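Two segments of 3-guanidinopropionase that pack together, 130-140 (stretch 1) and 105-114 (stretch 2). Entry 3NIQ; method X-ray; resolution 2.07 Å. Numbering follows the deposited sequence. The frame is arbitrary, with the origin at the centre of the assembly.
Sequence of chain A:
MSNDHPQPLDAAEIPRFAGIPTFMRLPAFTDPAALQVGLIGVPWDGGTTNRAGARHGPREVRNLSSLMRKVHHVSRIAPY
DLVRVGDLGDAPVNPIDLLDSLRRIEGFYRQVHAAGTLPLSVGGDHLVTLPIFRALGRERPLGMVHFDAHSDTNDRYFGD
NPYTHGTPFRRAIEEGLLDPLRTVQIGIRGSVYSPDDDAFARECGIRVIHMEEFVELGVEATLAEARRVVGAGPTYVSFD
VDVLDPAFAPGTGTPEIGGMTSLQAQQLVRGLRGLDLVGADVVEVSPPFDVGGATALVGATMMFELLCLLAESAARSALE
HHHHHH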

ATOM      1  N   LEU A 130      19.075  -4.481 -26.238  1.00 18.13           N
ATOM      2  CA  LEU A 130      20.239  -5.027 -26.938  1.00 19.22           C
ATOM      3  C   LEU A 130      19.937  -6.205 -27.883  1.00 19.29           C
ATOM      4  O   LEU A 130      20.218  -6.104 -29.073  1.00 17.66           O
ATOM      5  CB  LEU A 130      21.363  -5.408 -25.968  1.00 19.45           C
ATOM      6  CG  LEU A 130      22.621  -6.009 -26.615  1.00 20.60           C
ATOM      7  CD1 LEU A 130      23.184  -5.088 -27.670  1.00 19.35           C
ATOM      8  CD2 LEU A 130      23.677  -6.320 -25.541  1.00 17.87           C
ATOM      9  N   PRO A 131      19.386  -7.331 -27.366  1.00 19.66           N
ATOM     10  CA  PRO A 131      19.085  -8.427 -28.298  1.00 19.90           C
ATOM     11  C   PRO A 131      18.099  -8.044 -29.405  1.00 19.97           C
ATOM     12  O   PRO A 131      18.221  -8.512 -30.532  1.00 21.34           O
ATOM     13  CB  PRO A 131      18.531  -9.538 -27.385  1.00 20.14           C
ATOM     14  CG  PRO A 131      18.116  -8.801 -26.103  1.00 20.93           C
ATOM     15  CD  PRO A 131      19.130  -7.719 -25.967  1.00 20.09           C
ATOM     16  N   ILE A 132      17.147  -7.171 -29.105  1.00 19.32           N
ATOM     17  CA  ILE A 132      16.285  -6.591 -30.134  1.00 17.83           C
ATOM     18  C   ILE A 132      17.110  -5.897 -31.242  1.00 19.19           C
ATOM     19  O   ILE A 132      16.912  -6.164 -32.443  1.00 19.39           O
ATOM     20  CB  ILE A 132      15.267  -5.586 -29.488  1.00 17.75           C
ATOM     21  CG1 ILE A 132      14.358  -6.317 -28.501  1.00 17.90           C
ATOM     22  CG2 ILE A 132      14.418  -4.869 -30.579  1.00 16.83           C
ATOM     23  CD1 ILE A 132      13.228  -5.417 -27.821  1.00 14.08           C
ATOM     24  N   PHE A 133      18.042  -5.025 -30.849  1.00 18.50           N
ATOM     25  CA  PHE A 133      18.889  -4.329 -31.821  1.00 18.81           C
ATOM     26  C   PHE A 133      19.785  -5.314 -32.588  1.00 19.09           C
ATOM     27  O   PHE A 133      20.064  -5.111 -33.771  1.00 19.02           O
ATOM     28  CB  PHE A 133      19.754  -3.260 -31.138  1.00 17.71           C
ATOM     29  CG  PHE A 133      19.041  -1.960 -30.867  1.00 20.25           C
ATOM     30  CD1 PHE A 133      17.657  -1.883 -30.878  1.00 18.62           C
ATOM     31  CD2 PHE A 133      19.771  -0.800 -30.592  1.00 22.10           C
ATOM     32  CE1 PHE A 133      17.004  -0.692 -30.639  1.00 23.36           C
ATOM     33  CE2 PHE A 133      19.122   0.418 -30.339  1.00 23.53           C
ATOM     34  CZ  PHE A 133      17.732   0.471 -30.362  1.00 24.85           C
ATOM     35  N   ARG A 134      20.221  -6.376 -31.920  1.00 18.90           N
ATOM     36  CA  ARG A 134      20.982  -7.434 -32.588  1.00 19.94           C
ATOM     37  C   ARG A 134      20.198  -8.042 -33.739  1.00 19.57           C
ATOM     38  O   ARG A 134      20.776  -8.343 -34.790  1.00 19.42           O
ATOM     39  CB  ARG A 134      21.436  -8.505 -31.599  1.00 19.29           C
ATOM     40  CG  ARG A 134      22.689  -8.071 -30.824  1.00 21.28           C
ATOM     41  CD  ARG A 134      23.034  -9.047 -29.708  1.00 22.20           C
ATOM     42  NE  ARG A 134      24.231  -8.637 -28.984  1.00 20.92           N
ATOM     43  CZ  ARG A 134      24.792  -9.351 -28.008  1.00 23.61           C
ATOM     44  NH1 ARG A 134      24.240 -10.489 -27.603  1.00 23.86           N
ATOM     45  NH2 ARG A 134      25.887  -8.909 -27.412  1.00 22.87           N
ATOM     46  N   ALA A 135      18.886  -8.174 -33.576  1.00 18.01           N
ATOM     47  CA  ALA A 135      18.041  -8.635 -34.682  1.00 18.44           C
ATOM     48  C   ALA A 135      17.752  -7.558 -35.709  1.00 19.76           C
ATOM     49  O   ALA A 135      17.900  -7.795 -36.917  1.00 20.89           O
ATOM     50  CB  ALA A 135      16.712  -9.233 -34.170  1.00 18.19           C
ATOM     51  N   LEU A 136      17.324  -6.383 -35.244  1.00 19.93           N
ATOM     52  CA  LEU A 136      16.810  -5.340 -36.144  1.00 20.87           C
ATOM     53  C   LEU A 136      17.900  -4.547 -36.828  1.00 20.63           C
ATOM     54  O   LEU A 136      17.634  -3.888 -37.829  1.00 20.69           O
ATOM     55  CB  LEU A 136      15.878  -4.338 -35.419  1.00 19.79           C
ATOM     56  CG  LEU A 136      14.649  -4.795 -34.626  1.00 23.78           C
ATOM     57  CD1 LEU A 136      13.646  -3.640 -34.378  1.00 21.69           C
ATOM     58  CD2 LEU A 136      13.973  -5.975 -35.264  1.00 24.10           C
ATOM     59  N   GLY A 137      19.096  -4.540 -36.243  1.00 21.49           N
ATOM     60  CA  GLY A 137      20.196  -3.721 -36.776  1.00 23.82           C
ATOM     61  C   GLY A 137      21.254  -4.578 -37.459  1.00 26.48           C
ATOM     62  O   GLY A 137      22.348  -4.110 -37.735  1.00 27.68           O
ATOM     63  N   ARG A 138      20.907  -5.833 -37.729  1.00 28.60           N
ATOM     64  CA  ARG A 138      21.853  -6.838 -38.220  1.00 30.89           C
ATOM     65  C   ARG A 138      22.349  -6.536 -39.649  1.00 31.71           C
ATOM     66  O   ARG A 138      23.538  -6.691 -39.931  1.00 32.50           O
ATOM     67  CB  ARG A 138      21.251  -8.255 -38.117  1.00 31.36           C
ATOM     68  CG  ARG A 138      22.231  -9.395 -38.472  1.00 33.41           C
ATOM     69  CD  ARG A 138      21.696 -10.779 -38.098  1.00 37.11           C
ATOM     70  NE  ARG A 138      20.480 -11.169 -38.823  1.00 39.25           N
ATOM     71  CZ  ARG A 138      20.363 -12.252 -39.601  1.00 44.35           C
ATOM     72  NH1 ARG A 138      21.389 -13.087 -39.783  1.00 43.34           N
ATOM     73  NH2 ARG A 138      19.201 -12.516 -40.197  1.00 46.19           N
ATOM     74  N   GLU A 139      21.457  -6.094 -40.534  1.00 31.83           N
ATOM     75  CA  GLU A 139      21.877  -5.702 -41.893  1.00 32.41           C
ATOM     76  C   GLU A 139      22.315  -4.243 -42.019  1.00 31.96           C
ATOM     77  O   GLU A 139      23.258  -3.932 -42.763  1.00 32.36           O
ATOM     78  CB  GLU A 139      20.765  -5.945 -42.907  1.00 33.41           C
ATOM     79  CG  GLU A 139      20.400  -7.391 -43.143  1.00 38.52           C
ATOM     80  CD  GLU A 139      19.154  -7.489 -44.007  1.00 43.85           C
ATOM     81  OE1 GLU A 139      19.288  -7.374 -45.252  1.00 46.45           O
ATOM     82  OE2 GLU A 139      18.042  -7.646 -43.436  1.00 46.29           O
ATOM     83  N   ARG A 140      21.481  -3.281 -41.358  1.00 30.01           N
ATOM     84  CA  ARG A 140      21.842  -1.881 -41.391  1.00 28.93           C
ATOM     85  C   ARG A 140      21.731  -1.265 -40.007  1.00 28.39           C
ATOM     86  O   ARG A 140      20.893  -1.663 -39.266  1.00 28.18           O
ATOM     87  CB  ARG A 140      20.977  -1.101 -42.385  1.00 28.95           C
ATOM     88  CG  ARG A 140      19.490  -1.136 -42.127  1.00 29.54           C
ATOM     89  CD  ARG A 140      18.659  -0.277 -43.071  1.00 30.59           C
ATOM     90  NE  ARG A 140      17.259  -0.338 -42.718  1.00 29.51           N
ATOM     91  CZ  ARG A 140      16.280   0.241 -43.364  1.00 30.74           C
ATOM     92  NH1 ARG A 140      16.520   0.984 -44.413  1.00 27.97           N
ATOM     93  NH2 ARG A 140      15.062   0.081 -42.962  1.00 30.41           N
TER
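Stretch 2 (105-114) IEGFYRQVHA

Two helices can pack closely without a direct hydrogen bond between them, with a small residue at the close approach and a water joining polar groups. This pair in 3-guanidinopropionase illustrates the principle. Stretch 2 is helical throughout, and it runs in broadly the same direction as helix 130-136, crossing it at -39° with the axes 7.9 Å apart at their closest. Pro131 lies opposite Glu106, with their CA atoms 4.5 Å apart, and one turn later Ala135 lies opposite Arg110, CA to CA 4.8 Å. Beyond Leu136, stretch 1 leaves helical geometry at Gly137, while stretch 2 remains helical to Ala114.

The apolar contacts follow this register. Pro131 CG meets Ile105 CG2 at 3.6 Å. Ala135, whose side chain is a lone methyl, sits directly on the neighbouring backbone: its CB is 3.4 Å from Arg110 N and 3.5 Å from Tyr109 C, and it also meets the side-chain atom Tyr109 CB at 3.5 Å. Ile132 lies over one face of the Tyr109 ring, its CG1 3.6 Å from the ring centroid and almost on the ring normal, a CH-pi contact. Beside these apolar pairs, Leu136 packs on the His113 imidazole, Leu136 CD2 to His113 ND1 3.8 Å.

Charge is handled at the exposed side. Arg134 NH1 and Glu106 OE1, 4.4 Å apart, are too distant for a salt bridge, but a water joins them, donating to Glu106 OE1 at 2.6 Å and accepting from Arg134 NH1 at 2.9 Å. The other carboxylate oxygen, Glu106 OE2, is bound within its own helix by Arg110 NH2 at 2.9 Å and Arg110 NE at 3.0 Å. The Arg110 guanidinium in turn lies flat on that of Arg138, planes at 21°; Arg110 NH1 and Arg138 NH1 are 3.3 Å apart, but both are donors, so no hydrogen bond forms; the contact is a stack of two like charges.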

ATOM      1  N   ILE A 105      16.367 -14.346 -26.648  1.00 20.15           N
ATOM      2  CA  ILE A 105      15.613 -13.160 -27.019  1.00 20.01           C
ATOM      3  C   ILE A 105      15.940 -12.711 -28.429  1.00 18.88           C
ATOM      4  O   ILE A 105      15.026 -12.413 -29.210  1.00 19.02           O
ATOM      5  CB  ILE A 105      15.808 -11.999 -26.029  1.00 18.88           C
ATOM      6  CG1 ILE A 105      15.252 -12.408 -24.655  1.00 20.70           C
ATOM      7  CG2 ILE A 105      15.142 -10.749 -26.580  1.00 19.44           C
ATOM      8  CD1 ILE A 105      15.638 -11.478 -23.508  1.00 20.72           C
ATOM      9  N   GLU A 106      17.228 -12.669 -28.770  1.00 19.28           N
ATOM     10  CA  GLU A 106      17.624 -12.273 -30.126  1.00 19.08           C
ATOM     11  C   GLU A 106      17.021 -13.225 -31.179  1.00 18.91           C
ATOM     12  O   GLU A 106      16.582 -12.780 -32.242  1.00 19.97           O
ATOM     13  CB  GLU A 106      19.155 -12.229 -30.283  1.00 19.42           C
ATOM     14  CG  GLU A 106      19.583 -11.932 -31.737  1.00 20.13           C
ATOM     15  CD  GLU A 106      21.097 -11.867 -31.959  1.00 21.71           C
ATOM     16  OE1 GLU A 106      21.873 -11.941 -30.974  1.00 20.52           O
ATOM     17  OE2 GLU A 106      21.501 -11.725 -33.132  1.00 20.57           O
ATOM     18  N   GLY A 107      17.044 -14.530 -30.889  1.00 19.95           N
ATOM     19  CA  GLY A 107      16.517 -15.545 -31.810  1.00 19.91           C
ATOM     20  C   GLY A 107      15.048 -15.294 -32.129  1.00 20.77           C
ATOM     21  O   GLY A 107      14.628 -15.363 -33.281  1.00 19.95           O
ATOM     22  N   PHE A 108      14.273 -14.955 -31.101  1.00 20.30           N
ATOM     23  CA  PHE A 108      12.887 -14.579 -31.282  1.00 19.71           C
ATOM     24  C   PHE A 108      12.747 -13.352 -32.187  1.00 19.62           C
ATOM     25  O   PHE A 108      11.959 -13.345 -33.143  1.00 18.79           O
ATOM     26  CB  PHE A 108      12.264 -14.311 -29.905  1.00 20.25           C
ATOM     27  CG  PHE A 108      10.789 -14.017 -29.946  1.00 22.07           C
ATOM     28  CD1 PHE A 108       9.864 -15.052 -30.061  1.00 23.89           C
ATOM     29  CD2 PHE A 108      10.329 -12.712 -29.842  1.00 22.68           C
ATOM     30  CE1 PHE A 108       8.472 -14.785 -30.091  1.00 27.12           C
ATOM     31  CE2 PHE A 108       8.955 -12.425 -29.880  1.00 25.39           C
ATOM     32  CZ  PHE A 108       8.022 -13.470 -30.008  1.00 27.60           C
ATOM     33  N   TYR A 109      13.506 -12.301 -31.890  1.00 19.06           N
ATOM     34  CA  TYR A 109      13.384 -11.076 -32.663  1.00 19.57           C
ATOM     35  C   TYR A 109      13.885 -11.216 -34.098  1.00 19.63           C
ATOM     36  O   TYR A 109      13.414 -10.511 -34.972  1.00 19.91           O
ATOM     37  CB  TYR A 109      14.050  -9.882 -31.946  1.00 19.04           C
ATOM     38  CG  TYR A 109      13.121  -9.309 -30.891  1.00 18.79           C
ATOM     39  CD1 TYR A 109      12.280  -8.225 -31.186  1.00 16.98           C
ATOM     40  CD2 TYR A 109      13.033  -9.885 -29.631  1.00 15.68           C
ATOM     41  CE1 TYR A 109      11.388  -7.718 -30.230  1.00 17.87           C
ATOM     42  CE2 TYR A 109      12.123  -9.380 -28.655  1.00 17.35           C
ATOM     43  CZ  TYR A 109      11.331  -8.297 -28.963  1.00 18.55           C
ATOM     44  OH  TYR A 109      10.439  -7.789 -28.045  1.00 17.67           O
ATOM     45  N   ARG A 110      14.851 -12.099 -34.330  1.00 20.54           N
ATOM     46  CA  ARG A 110      15.268 -12.415 -35.723  1.00 21.07           C
ATOM     47  C   ARG A 110      14.093 -12.964 -36.544  1.00 21.32           C
ATOM     48  O   ARG A 110      13.957 -12.661 -37.727  1.00 21.71           O
ATOM     49  CB  ARG A 110      16.407 -13.431 -35.740  1.00 20.27           C
ATOM     50  CG  ARG A 110      17.757 -12.863 -35.282  1.00 21.98           C
ATOM     51  CD  ARG A 110      18.909 -13.650 -35.860  1.00 22.54           C
ATOM     52  NE  ARG A 110      20.222 -13.193 -35.382  1.00 23.34           N
ATOM     53  CZ  ARG A 110      21.375 -13.648 -35.875  1.00 24.77           C
ATOM     54  NH1 ARG A 110      21.364 -14.548 -36.863  1.00 21.15           N
ATOM     55  NH2 ARG A 110      22.535 -13.210 -35.389  1.00 20.56           N
ATOM     56  N   GLN A 111      13.250 -13.771 -35.902  1.00 21.91           N
ATOM     57  CA  GLN A 111      12.071 -14.343 -36.560  1.00 23.34           C
ATOM     58  C   GLN A 111      11.045 -13.266 -36.834  1.00 22.89           C
ATOM     59  O   GLN A 111      10.448 -13.214 -37.914  1.00 22.87           O
ATOM     60  CB  GLN A 111      11.416 -15.388 -35.655  1.00 24.74           C
ATOM     61  CG  GLN A 111      12.099 -16.747 -35.647  1.00 29.77           C
ATOM     62  CD  GLN A 111      11.590 -17.631 -34.514  1.00 36.23           C
ATOM     63  OE1 GLN A 111      11.120 -17.137 -33.485  1.00 40.20           O
ATOM     64  NE2 GLN A 111      11.693 -18.941 -34.693  1.00 38.70           N
ATOM     65  N   VAL A 112      10.800 -12.427 -35.828  1.00 21.03           N
ATOM     66  CA  VAL A 112       9.875 -11.320 -35.978  1.00 20.88           C
ATOM     67  C   VAL A 112      10.364 -10.453 -37.160  1.00 20.72           C
ATOM     68  O   VAL A 112       9.600 -10.142 -38.061  1.00 20.11           O
ATOM     69  CB  VAL A 112       9.782 -10.483 -34.663  1.00 21.66           C
ATOM     70  CG1 VAL A 112       8.999  -9.191 -34.887  1.00 18.75           C
ATOM     71  CG2 VAL A 112       9.173 -11.313 -33.548  1.00 20.87           C
ATOM     72  N   HIS A 113      11.652 -10.101 -37.151  1.00 20.73           N
ATOM     73  CA  HIS A 113      12.223  -9.240 -38.175  1.00 20.80           C
ATOM     74  C   HIS A 113      12.148  -9.914 -39.575  1.00 21.44           C
ATOM     75  O   HIS A 113      11.785  -9.284 -40.568  1.00 20.62           O
ATOM     76  CB  HIS A 113      13.673  -8.911 -37.832  1.00 21.26           C
ATOM     77  CG  HIS A 113      14.309  -7.943 -38.777  1.00 22.16           C
ATOM     78  ND1 HIS A 113      13.819  -6.668 -38.967  1.00 24.42           N
ATOM     79  CD2 HIS A 113      15.396  -8.051 -39.579  1.00 23.76           C
ATOM     80  CE1 HIS A 113      14.577  -6.034 -39.850  1.00 24.31           C
ATOM     81  NE2 HIS A 113      15.535  -6.851 -40.240  1.00 22.45           N
ATOM     82  N   ALA A 114      12.475 -11.193 -39.631  1.00 22.13           N
ATOM     83  CA  ALA A 114      12.441 -11.919 -40.908  1.00 23.65           C
ATOM     84  C   ALA A 114      11.037 -11.911 -41.527  1.00 24.20           C
ATOM     85  O   ALA A 114      10.903 -11.943 -42.734  1.00 23.75           O
ATOM     86  CB  ALA A 114      12.964 -13.336 -40.753  1.00 23.83           C
TER
HETATM   87  O   HOH W   1      21.941 -12.115 -28.400  1.00 20.09           O